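Local coordinates for devB protein (Vibrio cholerae O1 biovar eltor str. N16961, PDB 1Y89) that probably hydrolyses 6-phosphogluconolactone to 6-phosphogluconate, a step of the pentose phosphate pathway, at residues Ser16-Met21 / Lys42-Leu47; Asp20-Ser25 / Asn55-Lys60. All blocks are in the same frame, centred on the assembly; numbering follows the deposited sequence. Where two conformers were deposited one is given.

Overall arrangement
Strand 2-7 leads into helix 10-25, the element common to both contacts. After strand 31-35 the chain turns into helix 39-48, which returns to the middle of helix 10-25 in contact 1 and closes a loop of 20 residues. The chain then runs through helix 53-56 and comes back to the C-terminal part of helix 10-25 in contact 2, closing a loop of 29 residues before strand 62-70 begins. The two closures cross rather than nest and share Asp20 and Met21, and their centres lie about 11 Å apart. Together they tie helix 10-25 to the helices and connecting turn that link parallel strands 31-35 and 62-70 of the mixed sheet.

Contact 1 (Ser16-Met21 / Lys42-Leu47); sequences SLADDM and KMLFKL. With PE5 (3,6,9,12,15,18,21,24-octaoxahexacosan-1-ol), chain F.
Leu44 and Leu47 of helix 39-48 reach across to Ala18, Leu17 and Met21 of helix 10-25, a wholly apolar meeting with no hydrogen bond between the segments. Leu44 spreads its two methyls over different partners: CD1 lies 3.9 Å from Leu17 CB and 4.1 Å from Ala18 CB, while CD2 meets the terminal methyl of Met21, a selenomethionine, at 4.1 Å from its CE. The tightest touch is Leu47 CD2 against Ala18 CB, 3.6 Å apart. In both leucines CG stands anti to the backbone N (chi1 177° in Leu44, 178° in Leu47), which sets each branch point on the side of helix 10-25. The Met21 chain is bent at chi2 and chi3 and crosses Leu44 at a slant. Ala18, with nothing beyond CB, faces both leucines where the backbones come nearest, its CA 6.9 Å from that of Leu44. The short helical segments approach to 9.9 Å between axes and cross at -54°. Val14, one turn before Ala18, also touches Leu44 and Leu47. Leu17 and Met21 rest on Trp134, and Leu44 on Leu136, packing this helix pair against strand 134-137 of the central sheet.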
ATOM      1  N   SER A  16       5.341   5.546   8.800  1.00 22.15           N
ATOM      2  CA  SER A  16       5.398   4.609   7.679  1.00 22.39           C
ATOM      3  C   SER A  16       6.581   4.958   6.768  1.00 22.28           C
ATOM      4  O   SER A  16       7.356   4.076   6.359  1.00 21.43           O
ATOM      5  CB  SER A  16       4.084   4.655   6.889  1.00 22.49           C
ATOM      6  OG  SER A  16       4.149   3.740   5.827  1.00 24.11           O
ATOM      7  N   LEU A  17       6.764   6.252   6.496  1.00 20.97           N
ATOM      8  CA  LEU A  17       7.864   6.678   5.640  1.00 21.23           C
ATOM      9  C   LEU A  17       9.247   6.391   6.261  1.00 21.42           C
ATOM     10  O   LEU A  17      10.179   5.974   5.558  1.00 22.11           O
ATOM     11  CB  LEU A  17       7.722   8.167   5.335  1.00 20.20           C
ATOM     12  CG  LEU A  17       6.457   8.576   4.565  1.00 20.29           C
ATOM     13  CD1 LEU A  17       6.299  10.118   4.573  1.00 21.55           C
ATOM     14  CD2 LEU A  17       6.468   8.043   3.098  1.00 23.03           C
ATOM     15  N   ALA A  18       9.369   6.631   7.565  1.00 21.01           N
ATOM     16  CA  ALA A  18      10.642   6.443   8.262  1.00 20.96           C
ATOM     17  C   ALA A  18      10.959   4.941   8.310  1.00 20.82           C
ATOM     18  O   ALA A  18      12.126   4.530   8.180  1.00 20.72           O
ATOM     19  CB  ALA A  18      10.537   7.001   9.690  1.00 19.28           C
ATOM     20  N   ASP A  19       9.925   4.118   8.503  1.00 20.19           N
ATOM     21  CA  ASP A  19      10.175   2.655   8.494  1.00 21.34           C
ATOM     22  C   ASP A  19      10.700   2.214   7.137  1.00 21.44           C
ATOM     23  O   ASP A  19      11.607   1.375   7.072  1.00 21.69           O
ATOM     24  CB  ASP A  19       8.952   1.847   8.896  1.00 21.04           C
ATOM     25  CG  ASP A  19       8.604   2.021  10.382  1.00 23.56           C
ATOM     26  OD1 ASP A  19       9.492   2.422  11.175  1.00 25.02           O
ATOM     27  OD2 ASP A  19       7.454   1.740  10.739  1.00 23.33           O
ATOM     28  N   ASP A  20      10.162   2.791   6.067  1.00 21.52           N
ATOM     29  CA  ASP A  20      10.635   2.450   4.716  1.00 22.76           C
ATOM     30  C   ASP A  20      12.075   2.940   4.530  1.00 22.53           C
ATOM     31  O   ASP A  20      12.900   2.221   3.980  1.00 23.30           O
ATOM     32  CB  ASP A  20       9.726   3.091   3.653  1.00 23.36           C
ATOM     33  CG  ASP A  20       8.464   2.296   3.400  1.00 26.44           C
ATOM     34  OD1 ASP A  20       8.268   1.246   4.041  1.00 29.74           O
ATOM     35  OD2 ASP A  20       7.649   2.720   2.564  1.00 29.70           O
HETATM   36  N   MSE A  21      12.364   4.155   5.002  1.00 21.92           N
HETATM   37  CA  MSE A  21      13.718   4.721   4.916  1.00 24.02           C
HETATM   38  C   MSE A  21      14.735   3.779   5.593  1.00 22.64           C
HETATM   39  O   MSE A  21      15.807   3.500   5.055  1.00 20.97           O
HETATM   40  CB  MSE A  21      13.733   6.110   5.570  1.00 24.37           C
HETATM   41  CG  MSE A  21      14.883   6.985   5.197  1.00 31.63           C
HETATM   42 SE   MSE A  21      14.558   7.673   3.364  1.00 41.20          SE
HETATM   43  CE  MSE A  21      13.403   9.059   3.685  1.00 26.89           C
ATOM     44  N   LYS A  42       9.205  18.088   6.668  0.50 23.39           N
ATOM     45  CA  LYS A  42       9.607  18.660   7.977  0.50 24.31           C
ATOM     46  C   LYS A  42       9.405  17.658   9.105  0.50 23.58           C
ATOM     47  O   LYS A  42      10.323  17.356   9.866  0.50 22.37           O
ATOM     48  CB  LYS A  42       8.772  19.931   8.286  0.50 24.55           C
ATOM     49  CG  LYS A  42       8.373  20.168   9.765  0.50 27.34           C
ATOM     50  CD  LYS A  42       6.846  20.444   9.973  0.50 26.51           C
ATOM     51  CE  LYS A  42       6.536  20.795  11.401  0.50 28.04           C
ATOM     52  NZ  LYS A  42       5.940  19.672  12.176  0.50 23.32           N
HETATM   53  N   MSE A  43       8.170  17.171   9.214  1.00 23.32           N
HETATM   54  CA  MSE A  43       7.821  16.157  10.209  1.00 25.70           C
HETATM   55  C   MSE A  43       8.662  14.891  10.059  1.00 22.37           C
HETATM   56  O   MSE A  43       9.132  14.332  11.050  1.00 21.21           O
HETATM   57  CB  MSE A  43       6.354  15.795  10.080  1.00 24.38           C
HETATM   58  CG  MSE A  43       5.438  16.912  10.499  1.00 28.39           C
HETATM   59 SE   MSE A  43       3.594  16.169  10.587  1.00 40.61          SE
HETATM   60  CE  MSE A  43       3.912  14.665  11.893  1.00 28.99           C
ATOM     61  N   LEU A  44       8.842  14.435   8.816  1.00 21.09           N
ATOM     62  CA  LEU A  44       9.679  13.274   8.547  1.00 21.13           C
ATOM     63  C   LEU A  44      11.116  13.479   9.024  1.00 20.94           C
ATOM     64  O   LEU A  44      11.663  12.624   9.702  1.00 21.26           O
ATOM     65  CB  LEU A  44       9.649  12.884   7.054  1.00 21.33           C
ATOM     66  CG  LEU A  44      10.542  11.707   6.630  1.00 20.86           C
ATOM     67  CD1 LEU A  44      10.163  10.396   7.393  1.00 21.80           C
ATOM     68  CD2 LEU A  44      10.417  11.528   5.126  1.00 21.59           C
ATOM     69  N   PHE A  45      11.717  14.631   8.714  1.00 20.24           N
ATOM     70  CA  PHE A  45      13.097  14.909   9.144  1.00 19.89           C
ATOM     71  C   PHE A  45      13.250  14.861  10.661  1.00 18.91           C
ATOM     72  O   PHE A  45      14.238  14.344  11.173  1.00 18.96           O
ATOM     73  CB  PHE A  45      13.548  16.308   8.645  1.00 20.09           C
ATOM     74  CG  PHE A  45      13.479  16.465   7.126  1.00 21.16           C
ATOM     75  CD1 PHE A  45      13.722  15.381   6.291  1.00 21.78           C
ATOM     76  CD2 PHE A  45      13.210  17.710   6.554  1.00 21.62           C
ATOM     77  CE1 PHE A  45      13.662  15.512   4.886  1.00 21.77           C
ATOM     78  CE2 PHE A  45      13.148  17.854   5.160  1.00 22.43           C
ATOM     79  CZ  PHE A  45      13.391  16.755   4.323  1.00 21.51           C
ATOM     80  N   LYS A  46      12.294  15.440  11.383  1.00 18.27           N
ATOM     81  CA  LYS A  46      12.341  15.394  12.843  1.00 18.67           C
ATOM     82  C   LYS A  46      12.286  13.958  13.341  1.00 18.35           C
ATOM     83  O   LYS A  46      12.967  13.595  14.298  1.00 18.50           O
ATOM     84  CB  LYS A  46      11.224  16.264  13.465  1.00 17.93           C
ATOM     85  CG  LYS A  46      11.427  17.786  13.123  1.00 17.99           C
ATOM     86  CD  LYS A  46      10.474  18.696  13.886  1.00 20.90           C
ATOM     87  CE  LYS A  46       9.085  18.626  13.292  1.00 24.11           C
ATOM     88  NZ  LYS A  46       8.066  19.368  14.122  1.00 26.94           N
ATOM     89  N   LEU A  47      11.439  13.149  12.716  1.00 18.42           N
ATOM     90  CA  LEU A  47      11.347  11.754  13.119  1.00 18.79           C
ATOM     91  C   LEU A  47      12.646  10.987  12.789  1.00 18.80           C
ATOM     92  O   LEU A  47      13.154  10.191  13.602  1.00 18.48           O
ATOM     93  CB  LEU A  47      10.120  11.080  12.480  1.00 18.64           C
ATOM     94  CG  LEU A  47       9.938   9.579  12.790  1.00 19.35           C
ATOM     95  CD1 LEU A  47       9.857   9.284  14.328  1.00 17.45           C
ATOM     96  CD2 LEU A  47       8.727   8.990  12.094  1.00 18.29           C
TER
HETATM   97  O1  PE5 F 242      13.457  -4.257   1.471  1.00 48.78           O
HETATM   98  C1  PE5 F 242      13.286  -3.096   0.647  1.00 48.42           C
HETATM   99  C2  PE5 F 242      12.990  -1.874   1.507  1.00 46.15           C
HETATM  100  O2  PE5 F 242      11.993  -1.058   0.894  1.00 47.09           O
HETATM  101  C3  PE5 F 242      10.985  -0.582   1.773  1.00 43.55           C
HETATM  102  C4  PE5 F 242       9.910   0.038   0.915  1.00 44.27           C
HETATM  103  O3  PE5 F 242       8.885  -0.911   0.646  1.00 46.18           O

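Contact 2 (Asp20-Ser25 / Asn55-Lys60); sequences DMLAYS and NDIQWK. With PE5 (3,6,9,12,15,18,21,24-octaoxahexacosan-1-ol), chain F.
Ser25 and Gln58 form the polar link between the C-terminal part of helix 10-25 and the turn after helix 53-56. The Gln58 backbone N donates to Ser25 OG over 2.9 Å in a nearly straight bond (164° at the hydrogen). Ser25 OG in turn donates to Leu22 O at 2.7 Å, within its own helix, so the hydroxyl acts as acceptor and donor. A chi1 of 79° sets OG between the backbone N and the carbonyl carbon, within reach of both Leu22 O and the Gln58 N-H. On the other segment, Gln58 is the centre of an inverse gamma turn, and its bent side chain folds back to give NE2 to Asp56 O at 2.9 Å, approaching from above the carbonyl plane.

Apolar contacts from Leu22, Met21 and Ile57 lie beside these bonds. Leu22 CD1 lies 3.8 Å from Ile57 CG1 and touches the carbonyl of Asp56, 3.5 Å from Asp56 O. Ile57 divides its branches: CD1 comes to 4.1 Å from Met21 CG, and CG2 approaches Ser25 CB to 3.8 Å while sitting over the centre of one face of the Trp59 ring. Leu48 and Leu62 extend this packing around Met21 and Ile57.

Asp20 OD2 forms a salt bridge with Arg186 NH2, and Tyr24 OH a hydrogen bond with Arg186 NH1; a polyether molecule lies against Asp20 and Tyr24, its O2 over one face of the Tyr24 ring, toward the rim.

The buried Ser25 hydroxyl, both donor and acceptor, bridges two backbone polar groups, Leu22 O of the helix and the Gln58 amide of the turn.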
ATOM      1  N   ASP A  20      10.162   2.791   6.067  1.00 21.52           N
ATOM      2  CA  ASP A  20      10.635   2.450   4.716  1.00 22.76           C
ATOM      3  C   ASP A  20      12.075   2.940   4.530  1.00 22.53           C
ATOM      4  O   ASP A  20      12.900   2.221   3.980  1.00 23.30           O
ATOM      5  CB  ASP A  20       9.726   3.091   3.653  1.00 23.36           C
ATOM      6  CG  ASP A  20       8.464   2.296   3.400  1.00 26.44           C
ATOM      7  OD1 ASP A  20       8.268   1.246   4.041  1.00 29.74           O
ATOM      8  OD2 ASP A  20       7.649   2.720   2.564  1.00 29.70           O
HETATM    9  N   MSE A  21      12.364   4.155   5.002  1.00 21.92           N
HETATM   10  CA  MSE A  21      13.718   4.721   4.916  1.00 24.02           C
HETATM   11  C   MSE A  21      14.735   3.779   5.593  1.00 22.64           C
HETATM   12  O   MSE A  21      15.807   3.500   5.055  1.00 20.97           O
HETATM   13  CB  MSE A  21      13.733   6.110   5.570  1.00 24.37           C
HETATM   14  CG  MSE A  21      14.883   6.985   5.197  1.00 31.63           C
HETATM   15 SE   MSE A  21      14.558   7.673   3.364  1.00 41.20          SE
HETATM   16  CE  MSE A  21      13.403   9.059   3.685  1.00 26.89           C
ATOM     17  N   LEU A  22      14.398   3.327   6.793  1.00 22.00           N
ATOM     18  CA  LEU A  22      15.199   2.315   7.491  1.00 22.14           C
ATOM     19  C   LEU A  22      15.418   1.054   6.628  1.00 21.50           C
ATOM     20  O   LEU A  22      16.568   0.598   6.434  1.00 20.46           O
ATOM     21  CB  LEU A  22      14.519   1.935   8.824  1.00 21.66           C
ATOM     22  CG  LEU A  22      15.226   0.897   9.716  1.00 21.81           C
ATOM     23  CD1 LEU A  22      16.664   1.300   9.980  1.00 21.66           C
ATOM     24  CD2 LEU A  22      14.490   0.701  11.049  1.00 23.92           C
ATOM     25  N   ALA A  23      14.327   0.474   6.124  1.00 20.62           N
ATOM     26  CA  ALA A  23      14.434  -0.768   5.341  1.00 20.55           C
ATOM     27  C   ALA A  23      15.271  -0.567   4.070  1.00 20.44           C
ATOM     28  O   ALA A  23      16.119  -1.399   3.728  1.00 20.01           O
ATOM     29  CB  ALA A  23      13.014  -1.291   4.960  1.00 20.60           C
ATOM     30  N   TYR A  24      15.041   0.547   3.379  1.00 19.02           N
ATOM     31  CA  TYR A  24      15.872   0.877   2.218  1.00 20.29           C
ATOM     32  C   TYR A  24      17.354   0.883   2.592  1.00 20.51           C
ATOM     33  O   TYR A  24      18.171   0.342   1.848  1.00 19.73           O
ATOM     34  CB  TYR A  24      15.510   2.257   1.656  1.00 19.69           C
ATOM     35  CG  TYR A  24      14.332   2.269   0.698  1.00 22.02           C
ATOM     36  CD1 TYR A  24      14.362   1.509  -0.496  1.00 23.12           C
ATOM     37  CD2 TYR A  24      13.212   3.096   0.941  1.00 19.68           C
ATOM     38  CE1 TYR A  24      13.282   1.557  -1.409  1.00 24.18           C
ATOM     39  CE2 TYR A  24      12.131   3.139   0.035  1.00 20.90           C
ATOM     40  CZ  TYR A  24      12.174   2.368  -1.128  1.00 24.07           C
ATOM     41  OH  TYR A  24      11.121   2.420  -2.027  1.00 21.85           O
ATOM     42  N   SER A  25      17.691   1.475   3.748  1.00 20.16           N
ATOM     43  CA  SER A  25      19.112   1.618   4.154  1.00 20.70           C
ATOM     44  C   SER A  25      19.810   0.290   4.475  1.00 20.85           C
ATOM     45  O   SER A  25      21.026   0.222   4.536  1.00 21.34           O
ATOM     46  CB  SER A  25      19.238   2.549   5.368  1.00 19.33           C
ATOM     47  OG  SER A  25      18.899   1.892   6.590  1.00 20.89           O
ATOM     48  N   ASN A  55      20.197   6.523  14.712  1.00 23.02           N
ATOM     49  CA  ASN A  55      21.283   5.555  14.828  1.00 25.42           C
ATOM     50  C   ASN A  55      21.128   4.274  14.008  1.00 24.93           C
ATOM     51  O   ASN A  55      22.132   3.712  13.581  1.00 25.30           O
ATOM     52  CB  ASN A  55      21.559   5.245  16.310  1.00 26.45           C
ATOM     53  CG  ASN A  55      22.301   6.399  17.006  1.00 32.21           C
ATOM     54  OD1 ASN A  55      21.711   7.167  17.766  1.00 36.33           O
ATOM     55  ND2 ASN A  55      23.597   6.549  16.698  1.00 38.00           N
ATOM     56  N   ASP A  56      19.889   3.808  13.811  1.00 23.35           N
ATOM     57  CA  ASP A  56      19.660   2.530  13.140  1.00 22.89           C
ATOM     58  C   ASP A  56      19.683   2.651  11.614  1.00 22.46           C
ATOM     59  O   ASP A  56      20.002   1.684  10.915  1.00 21.60           O
ATOM     60  CB  ASP A  56      18.326   1.924  13.565  1.00 22.28           C
ATOM     61  CG  ASP A  56      18.327   1.454  15.028  1.00 25.58           C
ATOM     62  OD1 ASP A  56      19.367   1.548  15.699  1.00 24.84           O
ATOM     63  OD2 ASP A  56      17.271   1.007  15.483  1.00 27.51           O
ATOM     64  N   ILE A  57      19.298   3.811  11.092  1.00 21.08           N
ATOM     65  CA  ILE A  57      19.294   3.971   9.638  1.00 20.83           C
ATOM     66  C   ILE A  57      20.752   3.960   9.150  1.00 20.95           C
ATOM     67  O   ILE A  57      21.609   4.655   9.703  1.00 20.69           O
ATOM     68  CB  ILE A  57      18.552   5.247   9.182  1.00 20.79           C
ATOM     69  CG1 ILE A  57      17.058   5.084   9.512  1.00 20.36           C
ATOM     70  CG2 ILE A  57      18.816   5.512   7.659  1.00 19.28           C
ATOM     71  CD1 ILE A  57      16.167   6.255   9.032  1.00 20.33           C
ATOM     72  N   GLN A  58      21.036   3.151   8.138  1.00 20.80           N
ATOM     73  CA  GLN A  58      22.406   3.099   7.621  1.00 21.92           C
ATOM     74  C   GLN A  58      22.577   4.196   6.605  1.00 21.17           C
ATOM     75  O   GLN A  58      22.467   3.958   5.394  1.00 21.50           O
ATOM     76  CB  GLN A  58      22.695   1.698   7.059  1.00 22.69           C
ATOM     77  CG  GLN A  58      22.465   0.596   8.135  1.00 27.27           C
ATOM     78  CD  GLN A  58      23.376   0.734   9.367  1.00 35.45           C
ATOM     79  OE1 GLN A  58      24.620   0.690   9.254  1.00 38.77           O
ATOM     80  NE2 GLN A  58      22.760   0.889  10.564  1.00 36.97           N
ATOM     81  N   TRP A  59      22.816   5.412   7.103  1.00 20.96           N
ATOM     82  CA  TRP A  59      22.882   6.631   6.255  1.00 20.55           C
ATOM     83  C   TRP A  59      23.882   6.529   5.120  1.00 20.52           C
ATOM     84  O   TRP A  59      23.709   7.178   4.088  1.00 20.22           O
ATOM     85  CB  TRP A  59      23.209   7.869   7.117  1.00 20.35           C
ATOM     86  CG  TRP A  59      22.178   8.088   8.192  1.00 19.68           C
ATOM     87  CD1 TRP A  59      22.319   7.828   9.524  1.00 20.57           C
ATOM     88  CD2 TRP A  59      20.831   8.526   8.003  1.00 20.57           C
ATOM     89  NE1 TRP A  59      21.144   8.120  10.185  1.00 21.55           N
ATOM     90  CE2 TRP A  59      20.223   8.566   9.272  1.00 20.97           C
ATOM     91  CE3 TRP A  59      20.086   8.949   6.879  1.00 21.14           C
ATOM     92  CZ2 TRP A  59      18.898   8.968   9.453  1.00 19.24           C
ATOM     93  CZ3 TRP A  59      18.758   9.362   7.067  1.00 20.28           C
ATOM     94  CH2 TRP A  59      18.193   9.364   8.337  1.00 20.21           C
ATOM     95  N   LYS A  60      24.938   5.727   5.318  1.00 20.50           N
ATOM     96  CA  LYS A  60      25.966   5.535   4.295  1.00 22.45           C
ATOM     97  C   LYS A  60      25.433   4.946   2.969  1.00 21.55           C
ATOM     98  O   LYS A  60      26.046   5.142   1.913  1.00 21.49           O
ATOM     99  CB  LYS A  60      27.137   4.676   4.831  1.00 22.16           C
ATOM    100  CG  LYS A  60      26.748   3.223   5.051  1.00 26.09           C
ATOM    101  CD  LYS A  60      27.833   2.405   5.787  1.00 27.07           C
ATOM    102  CE  LYS A  60      27.295   1.015   6.227  1.00 29.62           C
ATOM    103  NZ  LYS A  60      28.427   0.143   6.765  1.00 35.05           N
TER
HETATM  104  O1  PE5 F 242      13.457  -4.257   1.471  1.00 48.78           O
HETATM  105  C1  PE5 F 242      13.286  -3.096   0.647  1.00 48.42           C
HETATM  106  C2  PE5 F 242      12.990  -1.874   1.507  1.00 46.15           C
HETATM  107  O2  PE5 F 242      11.993  -1.058   0.894  1.00 47.09           O
HETATM  108  C3  PE5 F 242      10.985  -0.582   1.773  1.00 43.55           C
HETATM  109  C4  PE5 F 242       9.910   0.038   0.915  1.00 44.27           C
HETATM  110  O3  PE5 F 242       8.885  -0.911   0.646  1.00 46.18           O